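Local structure of YbgK (Escherichia coli, 5DUD) at residues I26-L32 with M246-T251; R175-E181 with P256-I262; L168-I174 with Y267-I272. The protein catalyses, as subunit C of 5-oxoprolinase, the cleavage of 5-oxoproline to L-glutamate coupled to ATP hydrolysis. One frame throughout, in Å; residues are numbered along the deposited sequence.

Interaction 1: residues I26-L32 with M246-T251; sequences ISHCGAL and MNDAQT
A chi1 of -58° places CG of Asn-247 beside its own backbone N and anti to its carbonyl carbon, and this carries the carboxamide to the carbonyls of Cys-29 and Ala-31. ND2 of Asn-247 donates to Cys-29 O at 3.0 Å, approaching from above that carbonyl plane, and makes a weak bond to Ala-31 O at 3.1 Å. In Ser-27 a similar turn (chi1 -45°) brings OG to Ala-249 O, to which it donates over 2.8 Å. Both loops belong to the carboxyltransferase domain of the PxpC family: 26-32 leads into helix 34-44, the loop at 246-251 follows strand 243-245, and side chains rather than strand pairing join them. The His-28 imidazole lies against the Asn-247 amide with the planes 26° apart and His-28 NE2 3.7 Å from Asn-247 CG. Leu-32 reaches the same carboxamide, CD1 lying 3.9 Å from Asn-247 CG, and Leu-32 CG is 4.3 Å from Met-246 CE. Arg-206 serves both loops, with a salt bridge to OD1 of Asp-248 and a hydrogen bond to Gly-30 O.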
loop_
_atom_site.group_PDB
_atom_site.type_symbol
_atom_site.label_atom_id
_atom_site.label_comp_id
_atom_site.label_asym_id
_atom_site.label_seq_id
_atom_site.Cartn_x
_atom_site.Cartn_y
_atom_site.Cartn_z
ATOM N N ILE A 26 -3.493 0.814 -6.568
ATOM C CA ILE A 26 -4.204 0.128 -5.483
ATOM C C ILE A 26 -3.185 -0.514 -4.542
ATOM O O ILE A 26 -2.372 -1.328 -4.979
ATOM C CB ILE A 26 -5.220 -0.917 -6.048
ATOM C CG1 ILE A 26 -6.425 -0.194 -6.674
ATOM C CG2 ILE A 26 -5.681 -1.924 -4.958
ATOM C CD1 ILE A 26 -7.186 -0.953 -7.829
ATOM N N SER A 27 -3.266 -0.180 -3.243
ATOM C CA SER A 27 -2.398 -0.747 -2.210
ATOM C C SER A 27 -2.834 -2.185 -1.931
ATOM O O SER A 27 -4.032 -2.461 -1.979
ATOM C CB SER A 27 -2.471 0.099 -0.943
ATOM O OG SER A 27 -2.403 1.486 -1.238
ATOM N N HIS A 28 -1.879 -3.106 -1.693
ATOM C CA HIS A 28 -2.195 -4.520 -1.473
ATOM C C HIS A 28 -2.886 -4.755 -0.116
ATOM O O HIS A 28 -3.667 -5.701 -0.006
ATOM C CB HIS A 28 -0.940 -5.410 -1.612
ATOM C CG HIS A 28 -0.075 -5.481 -0.392
ATOM N ND1 HIS A 28 0.087 -6.664 0.307
ATOM C CD2 HIS A 28 0.645 -4.515 0.221
ATOM C CE1 HIS A 28 0.910 -6.391 1.304
ATOM N NE2 HIS A 28 1.262 -5.104 1.301
ATOM N N CYS A 29 -2.615 -3.902 0.897
ATOM C CA CYS A 29 -3.210 -3.981 2.237
ATOM C C CYS A 29 -2.944 -5.377 2.877
ATOM O O CYS A 29 -1.833 -5.886 2.740
ATOM C CB CYS A 29 -4.696 -3.628 2.197
ATOM S SG CYS A 29 -5.062 -2.057 1.369
ATOM N N GLY A 30 -3.917 -5.965 3.573
ATOM C CA GLY A 30 -3.726 -7.245 4.240
ATOM C C GLY A 30 -3.215 -7.011 5.642
ATOM O O GLY A 30 -3.059 -5.858 6.058
ATOM N N ALA A 31 -2.974 -8.089 6.392
ATOM C CA ALA A 31 -2.510 -7.971 7.775
ATOM C C ALA A 31 -1.110 -7.367 7.862
ATOM O O ALA A 31 -0.236 -7.704 7.065
ATOM C CB ALA A 31 -2.522 -9.332 8.463
ATOM N N LEU A 32 -0.930 -6.437 8.805
ATOM C CA LEU A 32 0.364 -5.801 9.078
ATOM C C LEU A 32 1.330 -6.881 9.584
ATOM O O LEU A 32 2.451 -6.995 9.087
ATOM C CB LEU A 32 0.205 -4.652 10.100
ATOM C CG LEU A 32 0.239 -3.215 9.553
ATOM C CD1 LEU A 32 -0.604 -3.062 8.298
ATOM C CD2 LEU A 32 -0.219 -2.229 10.608
ATOM N N MET A 246 4.032 1.167 5.097
ATOM C CA MET A 246 3.439 -0.105 5.511
ATOM C C MET A 246 2.537 -0.631 4.367
ATOM O O MET A 246 2.802 -0.309 3.209
ATOM C CB MET A 246 2.696 0.063 6.857
ATOM C CG MET A 246 3.570 0.592 7.989
ATOM S SD MET A 246 5.045 -0.396 8.356
ATOM C CE MET A 246 4.308 -1.825 9.143
ATOM N N ASN A 247 1.524 -1.467 4.659
ATOM C CA ASN A 247 0.714 -2.115 3.620
ATOM C C ASN A 247 -0.255 -1.181 2.861
ATOM O O ASN A 247 -0.344 -1.315 1.645
ATOM C CB ASN A 247 -0.069 -3.287 4.206
ATOM C CG ASN A 247 0.790 -4.354 4.853
ATOM O OD1 ASN A 247 1.873 -4.079 5.382
ATOM N ND2 ASN A 247 0.310 -5.589 4.880
ATOM N N ASP A 248 -0.960 -0.252 3.544
ATOM C CA ASP A 248 -1.911 0.671 2.892
ATOM C C ASP A 248 -1.232 1.911 2.256
ATOM O O ASP A 248 -1.944 2.766 1.722
ATOM C CB ASP A 248 -2.981 1.142 3.897
ATOM C CG ASP A 248 -3.977 0.071 4.279
ATOM O OD1 ASP A 248 -3.621 -1.125 4.206
ATOM O OD2 ASP A 248 -5.100 0.427 4.695
ATOM N N ALA A 249 0.119 2.013 2.273
ATOM C CA ALA A 249 0.872 3.153 1.725
ATOM C C ALA A 249 0.629 3.426 0.236
ATOM O O ALA A 249 0.085 2.591 -0.484
ATOM C CB ALA A 249 2.367 2.921 1.914
ATOM N N GLN A 250 1.099 4.603 -0.210
ATOM C CA GLN A 250 1.079 5.035 -1.610
ATOM C C GLN A 250 1.876 4.088 -2.493
ATOM O O GLN A 250 2.953 3.655 -2.080
ATOM C CB GLN A 250 1.731 6.427 -1.744
ATOM C CG GLN A 250 0.805 7.607 -1.606
ATOM C CD GLN A 250 1.508 8.860 -2.085
ATOM O OE1 GLN A 250 1.423 9.236 -3.259
ATOM N NE2 GLN A 250 2.308 9.475 -1.224
ATOM N N THR A 251 1.423 3.836 -3.733
ATOM C CA THR A 251 2.213 3.015 -4.650
ATOM C C THR A 251 3.355 3.825 -5.305
ATOM O O THR A 251 4.365 3.223 -5.650
ATOM C CB THR A 251 1.334 2.391 -5.724
ATOM O OG1 THR A 251 0.732 3.429 -6.491
ATOM C CG2 THR A 251 0.269 1.472 -5.144
#

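Interaction 2: residues R175-E181 with P256-I262; sequences RALPGPE and PRIACII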
loop_
_atom_site.group_PDB
_atom_site.type_symbol
_atom_site.label_atom_id
_atom_site.label_comp_id
_atom_site.label_asym_id
_atom_site.label_seq_id
_atom_site.Cartn_x
_atom_site.Cartn_y
_atom_site.Cartn_z
ATOM N N ARG A 175 16.072 -5.530 10.773
ATOM C CA ARG A 175 17.099 -5.549 9.734
ATOM C C ARG A 175 16.658 -4.767 8.500
ATOM O O ARG A 175 15.664 -5.132 7.877
ATOM C CB ARG A 175 17.442 -6.993 9.345
ATOM C CG ARG A 175 18.261 -7.717 10.403
ATOM C CD ARG A 175 18.409 -9.195 10.098
ATOM N NE ARG A 175 17.155 -9.920 10.298
ATOM C CZ ARG A 175 16.983 -11.223 10.088
ATOM N NH1 ARG A 175 17.999 -11.977 9.673
ATOM N NH2 ARG A 175 15.801 -11.787 10.300
ATOM N N ALA A 176 17.379 -3.687 8.159
ATOM C CA ALA A 176 17.083 -2.881 6.972
ATOM C C ALA A 176 18.277 -2.893 6.029
ATOM O O ALA A 176 19.418 -2.941 6.482
ATOM C CB ALA A 176 16.721 -1.448 7.363
ATOM N N LEU A 177 17.998 -2.849 4.712
ATOM C CA LEU A 177 19.006 -2.821 3.652
ATOM C C LEU A 177 19.156 -1.384 3.140
ATOM O O LEU A 177 18.140 -0.745 2.873
ATOM C CB LEU A 177 18.612 -3.756 2.488
ATOM C CG LEU A 177 19.158 -5.175 2.551
ATOM C CD1 LEU A 177 18.492 -6.061 1.514
ATOM C CD2 LEU A 177 20.659 -5.198 2.301
ATOM N N PRO A 178 20.382 -0.858 2.961
ATOM C CA PRO A 178 20.517 0.531 2.494
ATOM C C PRO A 178 20.149 0.772 1.029
ATOM O O PRO A 178 20.311 -0.110 0.188
ATOM C CB PRO A 178 22.017 0.812 2.684
ATOM C CG PRO A 178 22.675 -0.510 2.616
ATOM C CD PRO A 178 21.701 -1.473 3.221
ATOM N N GLY A 179 19.915 2.044 0.713
ATOM C CA GLY A 179 19.797 2.563 -0.647
ATOM C C GLY A 179 18.423 2.424 -1.222
ATOM O O GLY A 179 17.541 1.905 -0.531
ATOM N N PRO A 180 18.127 2.904 -2.447
ATOM C CA PRO A 180 18.912 3.560 -3.527
ATOM C C PRO A 180 19.562 4.920 -3.199
ATOM O O PRO A 180 20.666 5.148 -3.679
ATOM C CB PRO A 180 17.867 3.745 -4.647
ATOM C CG PRO A 180 16.814 2.739 -4.356
ATOM C CD PRO A 180 16.749 2.659 -2.877
ATOM N N GLU A 181 18.924 5.807 -2.401
ATOM C CA GLU A 181 19.489 7.134 -2.071
ATOM C C GLU A 181 20.270 7.143 -0.734
ATOM O O GLU A 181 20.312 8.175 -0.070
ATOM C CB GLU A 181 18.377 8.204 -2.014
ATOM C CG GLU A 181 17.694 8.484 -3.342
ATOM C CD GLU A 181 16.619 7.502 -3.770
ATOM O OE1 GLU A 181 15.979 6.904 -2.881
ATOM O OE2 GLU A 181 16.335 7.412 -4.984
ATOM N N PRO A 256 13.393 10.864 -1.142
ATOM C CA PRO A 256 14.617 10.044 -1.156
ATOM C C PRO A 256 14.539 8.880 -0.157
ATOM O O PRO A 256 14.245 9.099 1.017
ATOM C CB PRO A 256 15.720 11.043 -0.793
ATOM C CG PRO A 256 15.037 12.102 -0.032
ATOM C CD PRO A 256 13.639 12.193 -0.554
ATOM N N ARG A 257 14.764 7.647 -0.650
ATOM C CA ARG A 257 14.685 6.399 0.108
ATOM C C ARG A 257 16.059 6.023 0.690
ATOM O O ARG A 257 16.962 5.647 -0.060
ATOM C CB ARG A 257 14.163 5.267 -0.802
ATOM C CG ARG A 257 12.850 5.575 -1.524
ATOM C CD ARG A 257 12.665 4.717 -2.766
ATOM N NE ARG A 257 13.479 5.192 -3.889
ATOM C CZ ARG A 257 13.445 4.694 -5.124
ATOM N NH1 ARG A 257 12.622 3.693 -5.427
ATOM N NH2 ARG A 257 14.229 5.200 -6.069
ATOM N N ILE A 258 16.218 6.154 2.010
ATOM C CA ILE A 258 17.485 5.840 2.679
ATOM C C ILE A 258 17.669 4.328 2.879
ATOM O O ILE A 258 18.774 3.845 2.657
ATOM C CB ILE A 258 17.641 6.592 4.027
ATOM C CG1 ILE A 258 19.102 6.501 4.527
ATOM C CG2 ILE A 258 16.668 6.081 5.115
ATOM C CD1 ILE A 258 19.400 7.329 5.706
ATOM N N ALA A 259 16.619 3.592 3.303
ATOM C CA ALA A 259 16.723 2.153 3.557
ATOM C C ALA A 259 15.418 1.423 3.256
ATOM O O ALA A 259 14.387 2.060 3.044
ATOM C CB ALA A 259 17.128 1.915 5.004
ATOM N N CYS A 260 15.476 0.088 3.206
ATOM C CA CYS A 260 14.311 -0.760 2.958
ATOM C C CYS A 260 14.334 -1.929 3.928
ATOM O O CYS A 260 15.320 -2.662 3.971
ATOM C CB CYS A 260 14.270 -1.239 1.508
ATOM S SG CYS A 260 12.768 -2.158 1.076
ATOM N N ILE A 261 13.273 -2.072 4.733
ATOM C CA ILE A 261 13.140 -3.147 5.717
ATOM C C ILE A 261 12.799 -4.452 4.986
ATOM O O ILE A 261 11.983 -4.453 4.057
ATOM C CB ILE A 261 12.083 -2.777 6.790
ATOM C CG1 ILE A 261 12.530 -1.517 7.570
ATOM C CG2 ILE A 261 11.825 -3.933 7.764
ATOM C CD1 ILE A 261 11.447 -0.687 7.992
ATOM N N ILE A 262 13.453 -5.550 5.394
ATOM C CA ILE A 262 13.264 -6.858 4.762
ATOM C C ILE A 262 11.907 -7.442 5.164
ATOM O O ILE A 262 11.450 -7.224 6.286
ATOM C CB ILE A 262 14.439 -7.842 5.053
ATOM C CG1 ILE A 262 14.560 -8.238 6.558
ATOM C CG2 ILE A 262 15.747 -7.255 4.520
ATOM C CD1 ILE A 262 15.493 -9.370 6.848
#
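Glu-181, just after strand 173-178, meets Arg-257 at the start of strand 257-261; the two strands run antiparallel as neighbours in a sheet of the carboxyltransferase domain, a family of the cyclophilin-like clan. From the start of its side chain, Glu-181 CB lies 3.5 Å from Arg-257 O and 4.1 Å from Pro-256 CB, and CG passes close to Pro-256 CA. A bend at chi2 (80°) then turns the carboxylate onto Arg-257, with CD near the backbone N of that residue. OE1 takes two donors: the backbone N of Arg-257 at 2.6 Å, arriving from above the carboxylate plane, and NE of Arg-257 at 3.2 Å on the syn lone pair. OE2 uses its own syn lone pair for NH2 of Arg-257, also at 3.2 Å. The guanidinium thus grips the carboxylate side-on in a nearly coplanar salt bridge, while Pro-180 CG sits over the centre of one guanidinium face. Glu-181 N adds a bond to Arg-257 O.

Within the strands, Leu-177 and Cys-260 form a hydrogen-bonded pair, N of Leu-177 to O of Cys-260 measuring 2.8 Å. Non-hydrogen-bonded pairs flank it, Ala-176 with Ile-261 and Pro-178 with Ala-259. Beyond the strand, Gly-179 N donates to Ile-258 O at 2.9 Å. At the other end Arg-175 is salt-bridged to Asp-265, and Ile-262 CD1 lies over one face of its guanidinium, toward the rim, 3.9 Å from Arg-175 NE.

Interaction 3: residues L168-I174 with Y267-I272; sequences LLWGNRI and YHLAQI
The Trp-170 indole is covered on both faces: Gln-271 CG makes a CH-pi contact 3.4 Å from the centroid of the five-membered ring, and Leu-168 O lies over the opposite face, while His-268 CA is at the edge. The Tyr-267 ring has Leu-168 CD1 over one face and CD2 of the next residue, His-268, over the other, with Trp-170 NE1 in plane at its edge. The two aromatic rings meet obliquely, CD1 of Trp-170 being 3.5 Å from CD1 of Tyr-267. A chi1 of 80° sets CG of Tyr-267 between its backbone N and carbonyl carbon and lets the ring reach the segment 168-174, where OH donates to Leu-169 O at 2.9 Å. A leucine in place of Tyr-267 would probably leave Leu-169 O without this donor and open a gap beside Leu-168 and Trp-170.

The His-268 ring turns its edge to Gly-171. ND1 of His-268 lies 2.8 Å from Gly-171 N and 3.4 Å from Gly-171 O; the two weak bonds are alternatives, ND1 accepting from the nitrogen or donating to the oxygen. Asp-33 links two of the side chains from outside, its OD2 bonding both Trp-170 NE1 and Gln-271 NE2, while Gln-271 OE1 takes the backbone N of Met-109. The contact then turns apolar. Ile-174 and Ile-272 meet tip to tip, CD1 to CD1 at 3.7 Å, and Ile-174 CD1 is 3.7 Å from Leu-269 CD2 as well. Ile-278 on strand 277-282 touches both isoleucines. The arrangement is that of a short helix, 266-271, laid against the residues entering strand 173-178 of a mixed sheet in the carboxyltransferase domain.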
loop_
_atom_site.group_PDB
_atom_site.type_symbol
_atom_site.label_atom_id
_atom_site.label_comp_id
_atom_site.label_asym_id
_atom_site.label_seq_id
_atom_site.Cartn_x
_atom_site.Cartn_y
_atom_site.Cartn_z
ATOM N N LEU A 168 5.845 -16.548 16.744
ATOM C CA LEU A 168 7.139 -15.894 16.485
ATOM C C LEU A 168 7.389 -14.733 17.451
ATOM O O LEU A 168 6.508 -13.889 17.638
ATOM C CB LEU A 168 7.186 -15.362 15.047
ATOM C CG LEU A 168 7.081 -16.385 13.923
ATOM C CD1 LEU A 168 6.945 -15.694 12.585
ATOM C CD2 LEU A 168 8.288 -17.310 13.906
ATOM N N LEU A 169 8.596 -14.659 18.026
ATOM C CA LEU A 169 8.895 -13.582 18.968
ATOM C C LEU A 169 9.079 -12.261 18.244
ATOM O O LEU A 169 9.629 -12.226 17.142
ATOM C CB LEU A 169 10.136 -13.883 19.828
ATOM C CG LEU A 169 9.862 -13.915 21.321
ATOM C CD1 LEU A 169 9.160 -15.210 21.708
ATOM C CD2 LEU A 169 11.141 -13.711 22.109
ATOM N N TRP A 170 8.608 -11.184 18.879
ATOM C CA TRP A 170 8.717 -9.817 18.377
ATOM C C TRP A 170 9.870 -9.119 19.088
ATOM O O TRP A 170 10.317 -9.578 20.142
ATOM C CB TRP A 170 7.391 -9.069 18.600
ATOM C CG TRP A 170 6.226 -9.774 17.981
ATOM C CD1 TRP A 170 5.853 -9.744 16.671
ATOM C CD2 TRP A 170 5.353 -10.710 18.625
ATOM N NE1 TRP A 170 4.759 -10.552 16.471
ATOM C CE2 TRP A 170 4.438 -11.167 17.653
ATOM C CE3 TRP A 170 5.239 -11.191 19.938
ATOM C CZ2 TRP A 170 3.418 -12.075 17.952
ATOM C CZ3 TRP A 170 4.232 -12.096 20.233
ATOM C CH2 TRP A 170 3.337 -12.529 19.247
ATOM N N GLY A 171 10.350 -8.034 18.492
ATOM C CA GLY A 171 11.442 -7.239 19.039
ATOM C C GLY A 171 11.485 -5.838 18.464
ATOM O O GLY A 171 10.701 -5.506 17.572
ATOM N N ASN A 172 12.405 -5.007 18.967
ATOM C CA ASN A 172 12.573 -3.627 18.488
ATOM C C ASN A 172 13.721 -3.522 17.458
ATOM O O ASN A 172 13.791 -2.496 16.783
ATOM C CB ASN A 172 12.782 -2.617 19.638
ATOM C CG ASN A 172 13.852 -2.968 20.642
ATOM O OD1 ASN A 172 15.033 -2.662 20.456
ATOM N ND2 ASN A 172 13.462 -3.608 21.739
ATOM N N ARG A 173 14.614 -4.547 17.333
ATOM C CA ARG A 173 15.697 -4.540 16.339
ATOM C C ARG A 173 15.159 -5.068 15.002
ATOM O O ARG A 173 14.618 -6.170 14.960
ATOM C CB ARG A 173 16.902 -5.366 16.817
ATOM C CG ARG A 173 17.444 -4.881 18.155
ATOM C CD ARG A 173 18.901 -5.224 18.390
ATOM N NE ARG A 173 19.818 -4.455 17.541
ATOM C CZ ARG A 173 20.158 -3.176 17.720
ATOM N NH1 ARG A 173 19.646 -2.473 18.727
ATOM N NH2 ARG A 173 21.009 -2.588 16.885
ATOM N N ILE A 174 15.270 -4.265 13.930
ATOM C CA ILE A 174 14.745 -4.601 12.603
ATOM C C ILE A 174 15.855 -4.472 11.554
ATOM O O ILE A 174 16.488 -3.428 11.448
ATOM C CB ILE A 174 13.525 -3.673 12.310
ATOM C CG1 ILE A 174 12.272 -4.158 13.088
ATOM C CG2 ILE A 174 13.214 -3.559 10.812
ATOM C CD1 ILE A 174 11.611 -3.105 13.895
ATOM N N TYR A 267 6.908 -7.934 10.151
ATOM C CA TYR A 267 5.937 -8.294 11.186
ATOM C C TYR A 267 6.281 -7.658 12.549
ATOM O O TYR A 267 5.364 -7.413 13.331
ATOM C CB TYR A 267 5.783 -9.826 11.317
ATOM C CG TYR A 267 6.843 -10.556 12.116
ATOM C CD1 TYR A 267 6.684 -10.772 13.478
ATOM C CD2 TYR A 267 7.922 -11.162 11.487
ATOM C CE1 TYR A 267 7.624 -11.491 14.213
ATOM C CE2 TYR A 267 8.865 -11.893 12.207
ATOM C CZ TYR A 267 8.706 -12.067 13.571
ATOM O OH TYR A 267 9.656 -12.770 14.277
ATOM N N HIS A 268 7.569 -7.359 12.827
ATOM C CA HIS A 268 7.960 -6.742 14.101
ATOM C C HIS A 268 7.398 -5.311 14.271
ATOM O O HIS A 268 7.041 -4.943 15.389
ATOM C CB HIS A 268 9.488 -6.691 14.269
ATOM C CG HIS A 268 10.138 -8.020 14.492
ATOM N ND1 HIS A 268 10.685 -8.355 15.716
ATOM C CD2 HIS A 268 10.341 -9.042 13.631
ATOM C CE1 HIS A 268 11.192 -9.567 15.565
ATOM N NE2 HIS A 268 11.021 -10.014 14.322
ATOM N N LEU A 269 7.328 -4.514 13.178
ATOM C CA LEU A 269 6.826 -3.122 13.210
ATOM C C LEU A 269 5.385 -3.047 13.766
ATOM O O LEU A 269 5.074 -2.154 14.550
ATOM C CB LEU A 269 6.857 -2.467 11.799
ATOM C CG LEU A 269 8.101 -1.711 11.268
ATOM C CD1 LEU A 269 8.356 -0.394 12.023
ATOM C CD2 LEU A 269 9.320 -2.612 11.096
ATOM N N ALA A 270 4.528 -4.005 13.356
ATOM C CA ALA A 270 3.110 -4.095 13.719
ATOM C C ALA A 270 2.866 -4.147 15.217
ATOM O O ALA A 270 1.835 -3.640 15.652
ATOM C CB ALA A 270 2.486 -5.331 13.077
ATOM N N GLN A 271 3.764 -4.777 15.998
ATOM C CA GLN A 271 3.568 -4.912 17.439
ATOM C C GLN A 271 4.210 -3.802 18.256
ATOM O O GLN A 271 3.883 -3.681 19.434
ATOM C CB GLN A 271 4.104 -6.262 17.934
ATOM C CG GLN A 271 3.488 -7.504 17.275
ATOM C CD GLN A 271 1.978 -7.571 17.221
ATOM O OE1 GLN A 271 1.261 -6.919 17.984
ATOM N NE2 GLN A 271 1.460 -8.468 16.402
ATOM N N ILE A 272 5.093 -2.985 17.670
ATOM C CA ILE A 272 5.783 -1.929 18.422
ATOM C C ILE A 272 4.799 -0.857 18.938
ATOM O O ILE A 272 4.189 -0.158 18.127
ATOM C CB ILE A 272 6.925 -1.272 17.593
ATOM C CG1 ILE A 272 8.131 -2.235 17.495
ATOM C CG2 ILE A 272 7.383 0.062 18.224
ATOM C CD1 ILE A 272 9.079 -1.955 16.345
#

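Overall arrangement
From the N terminus, 26-32 is the first segment, and interaction 1 closes its long loop only at 246-251. Meanwhile 168-174 and 175-181 follow directly on one another, sharing strand 173-178. The chain returns to 175-181 at 256-262 and to 168-174 at 267-272, so interaction 2 nests inside interaction 3, and interaction 1 crosses both. Interactions 2 and 3 join strands 173-178 and 257-261 and helix 266-271, which follows the latter strand, and touch where Ile-261 CG2 meets Ile-174 CG2. That helix also meets interaction 1, through Leu-269 on Met-246 and Ala-270 on Leu-32, which links it to the loop before helix 34-44. Interactions 1 and 2 do not touch, their nearest atoms being about 6 Å apart.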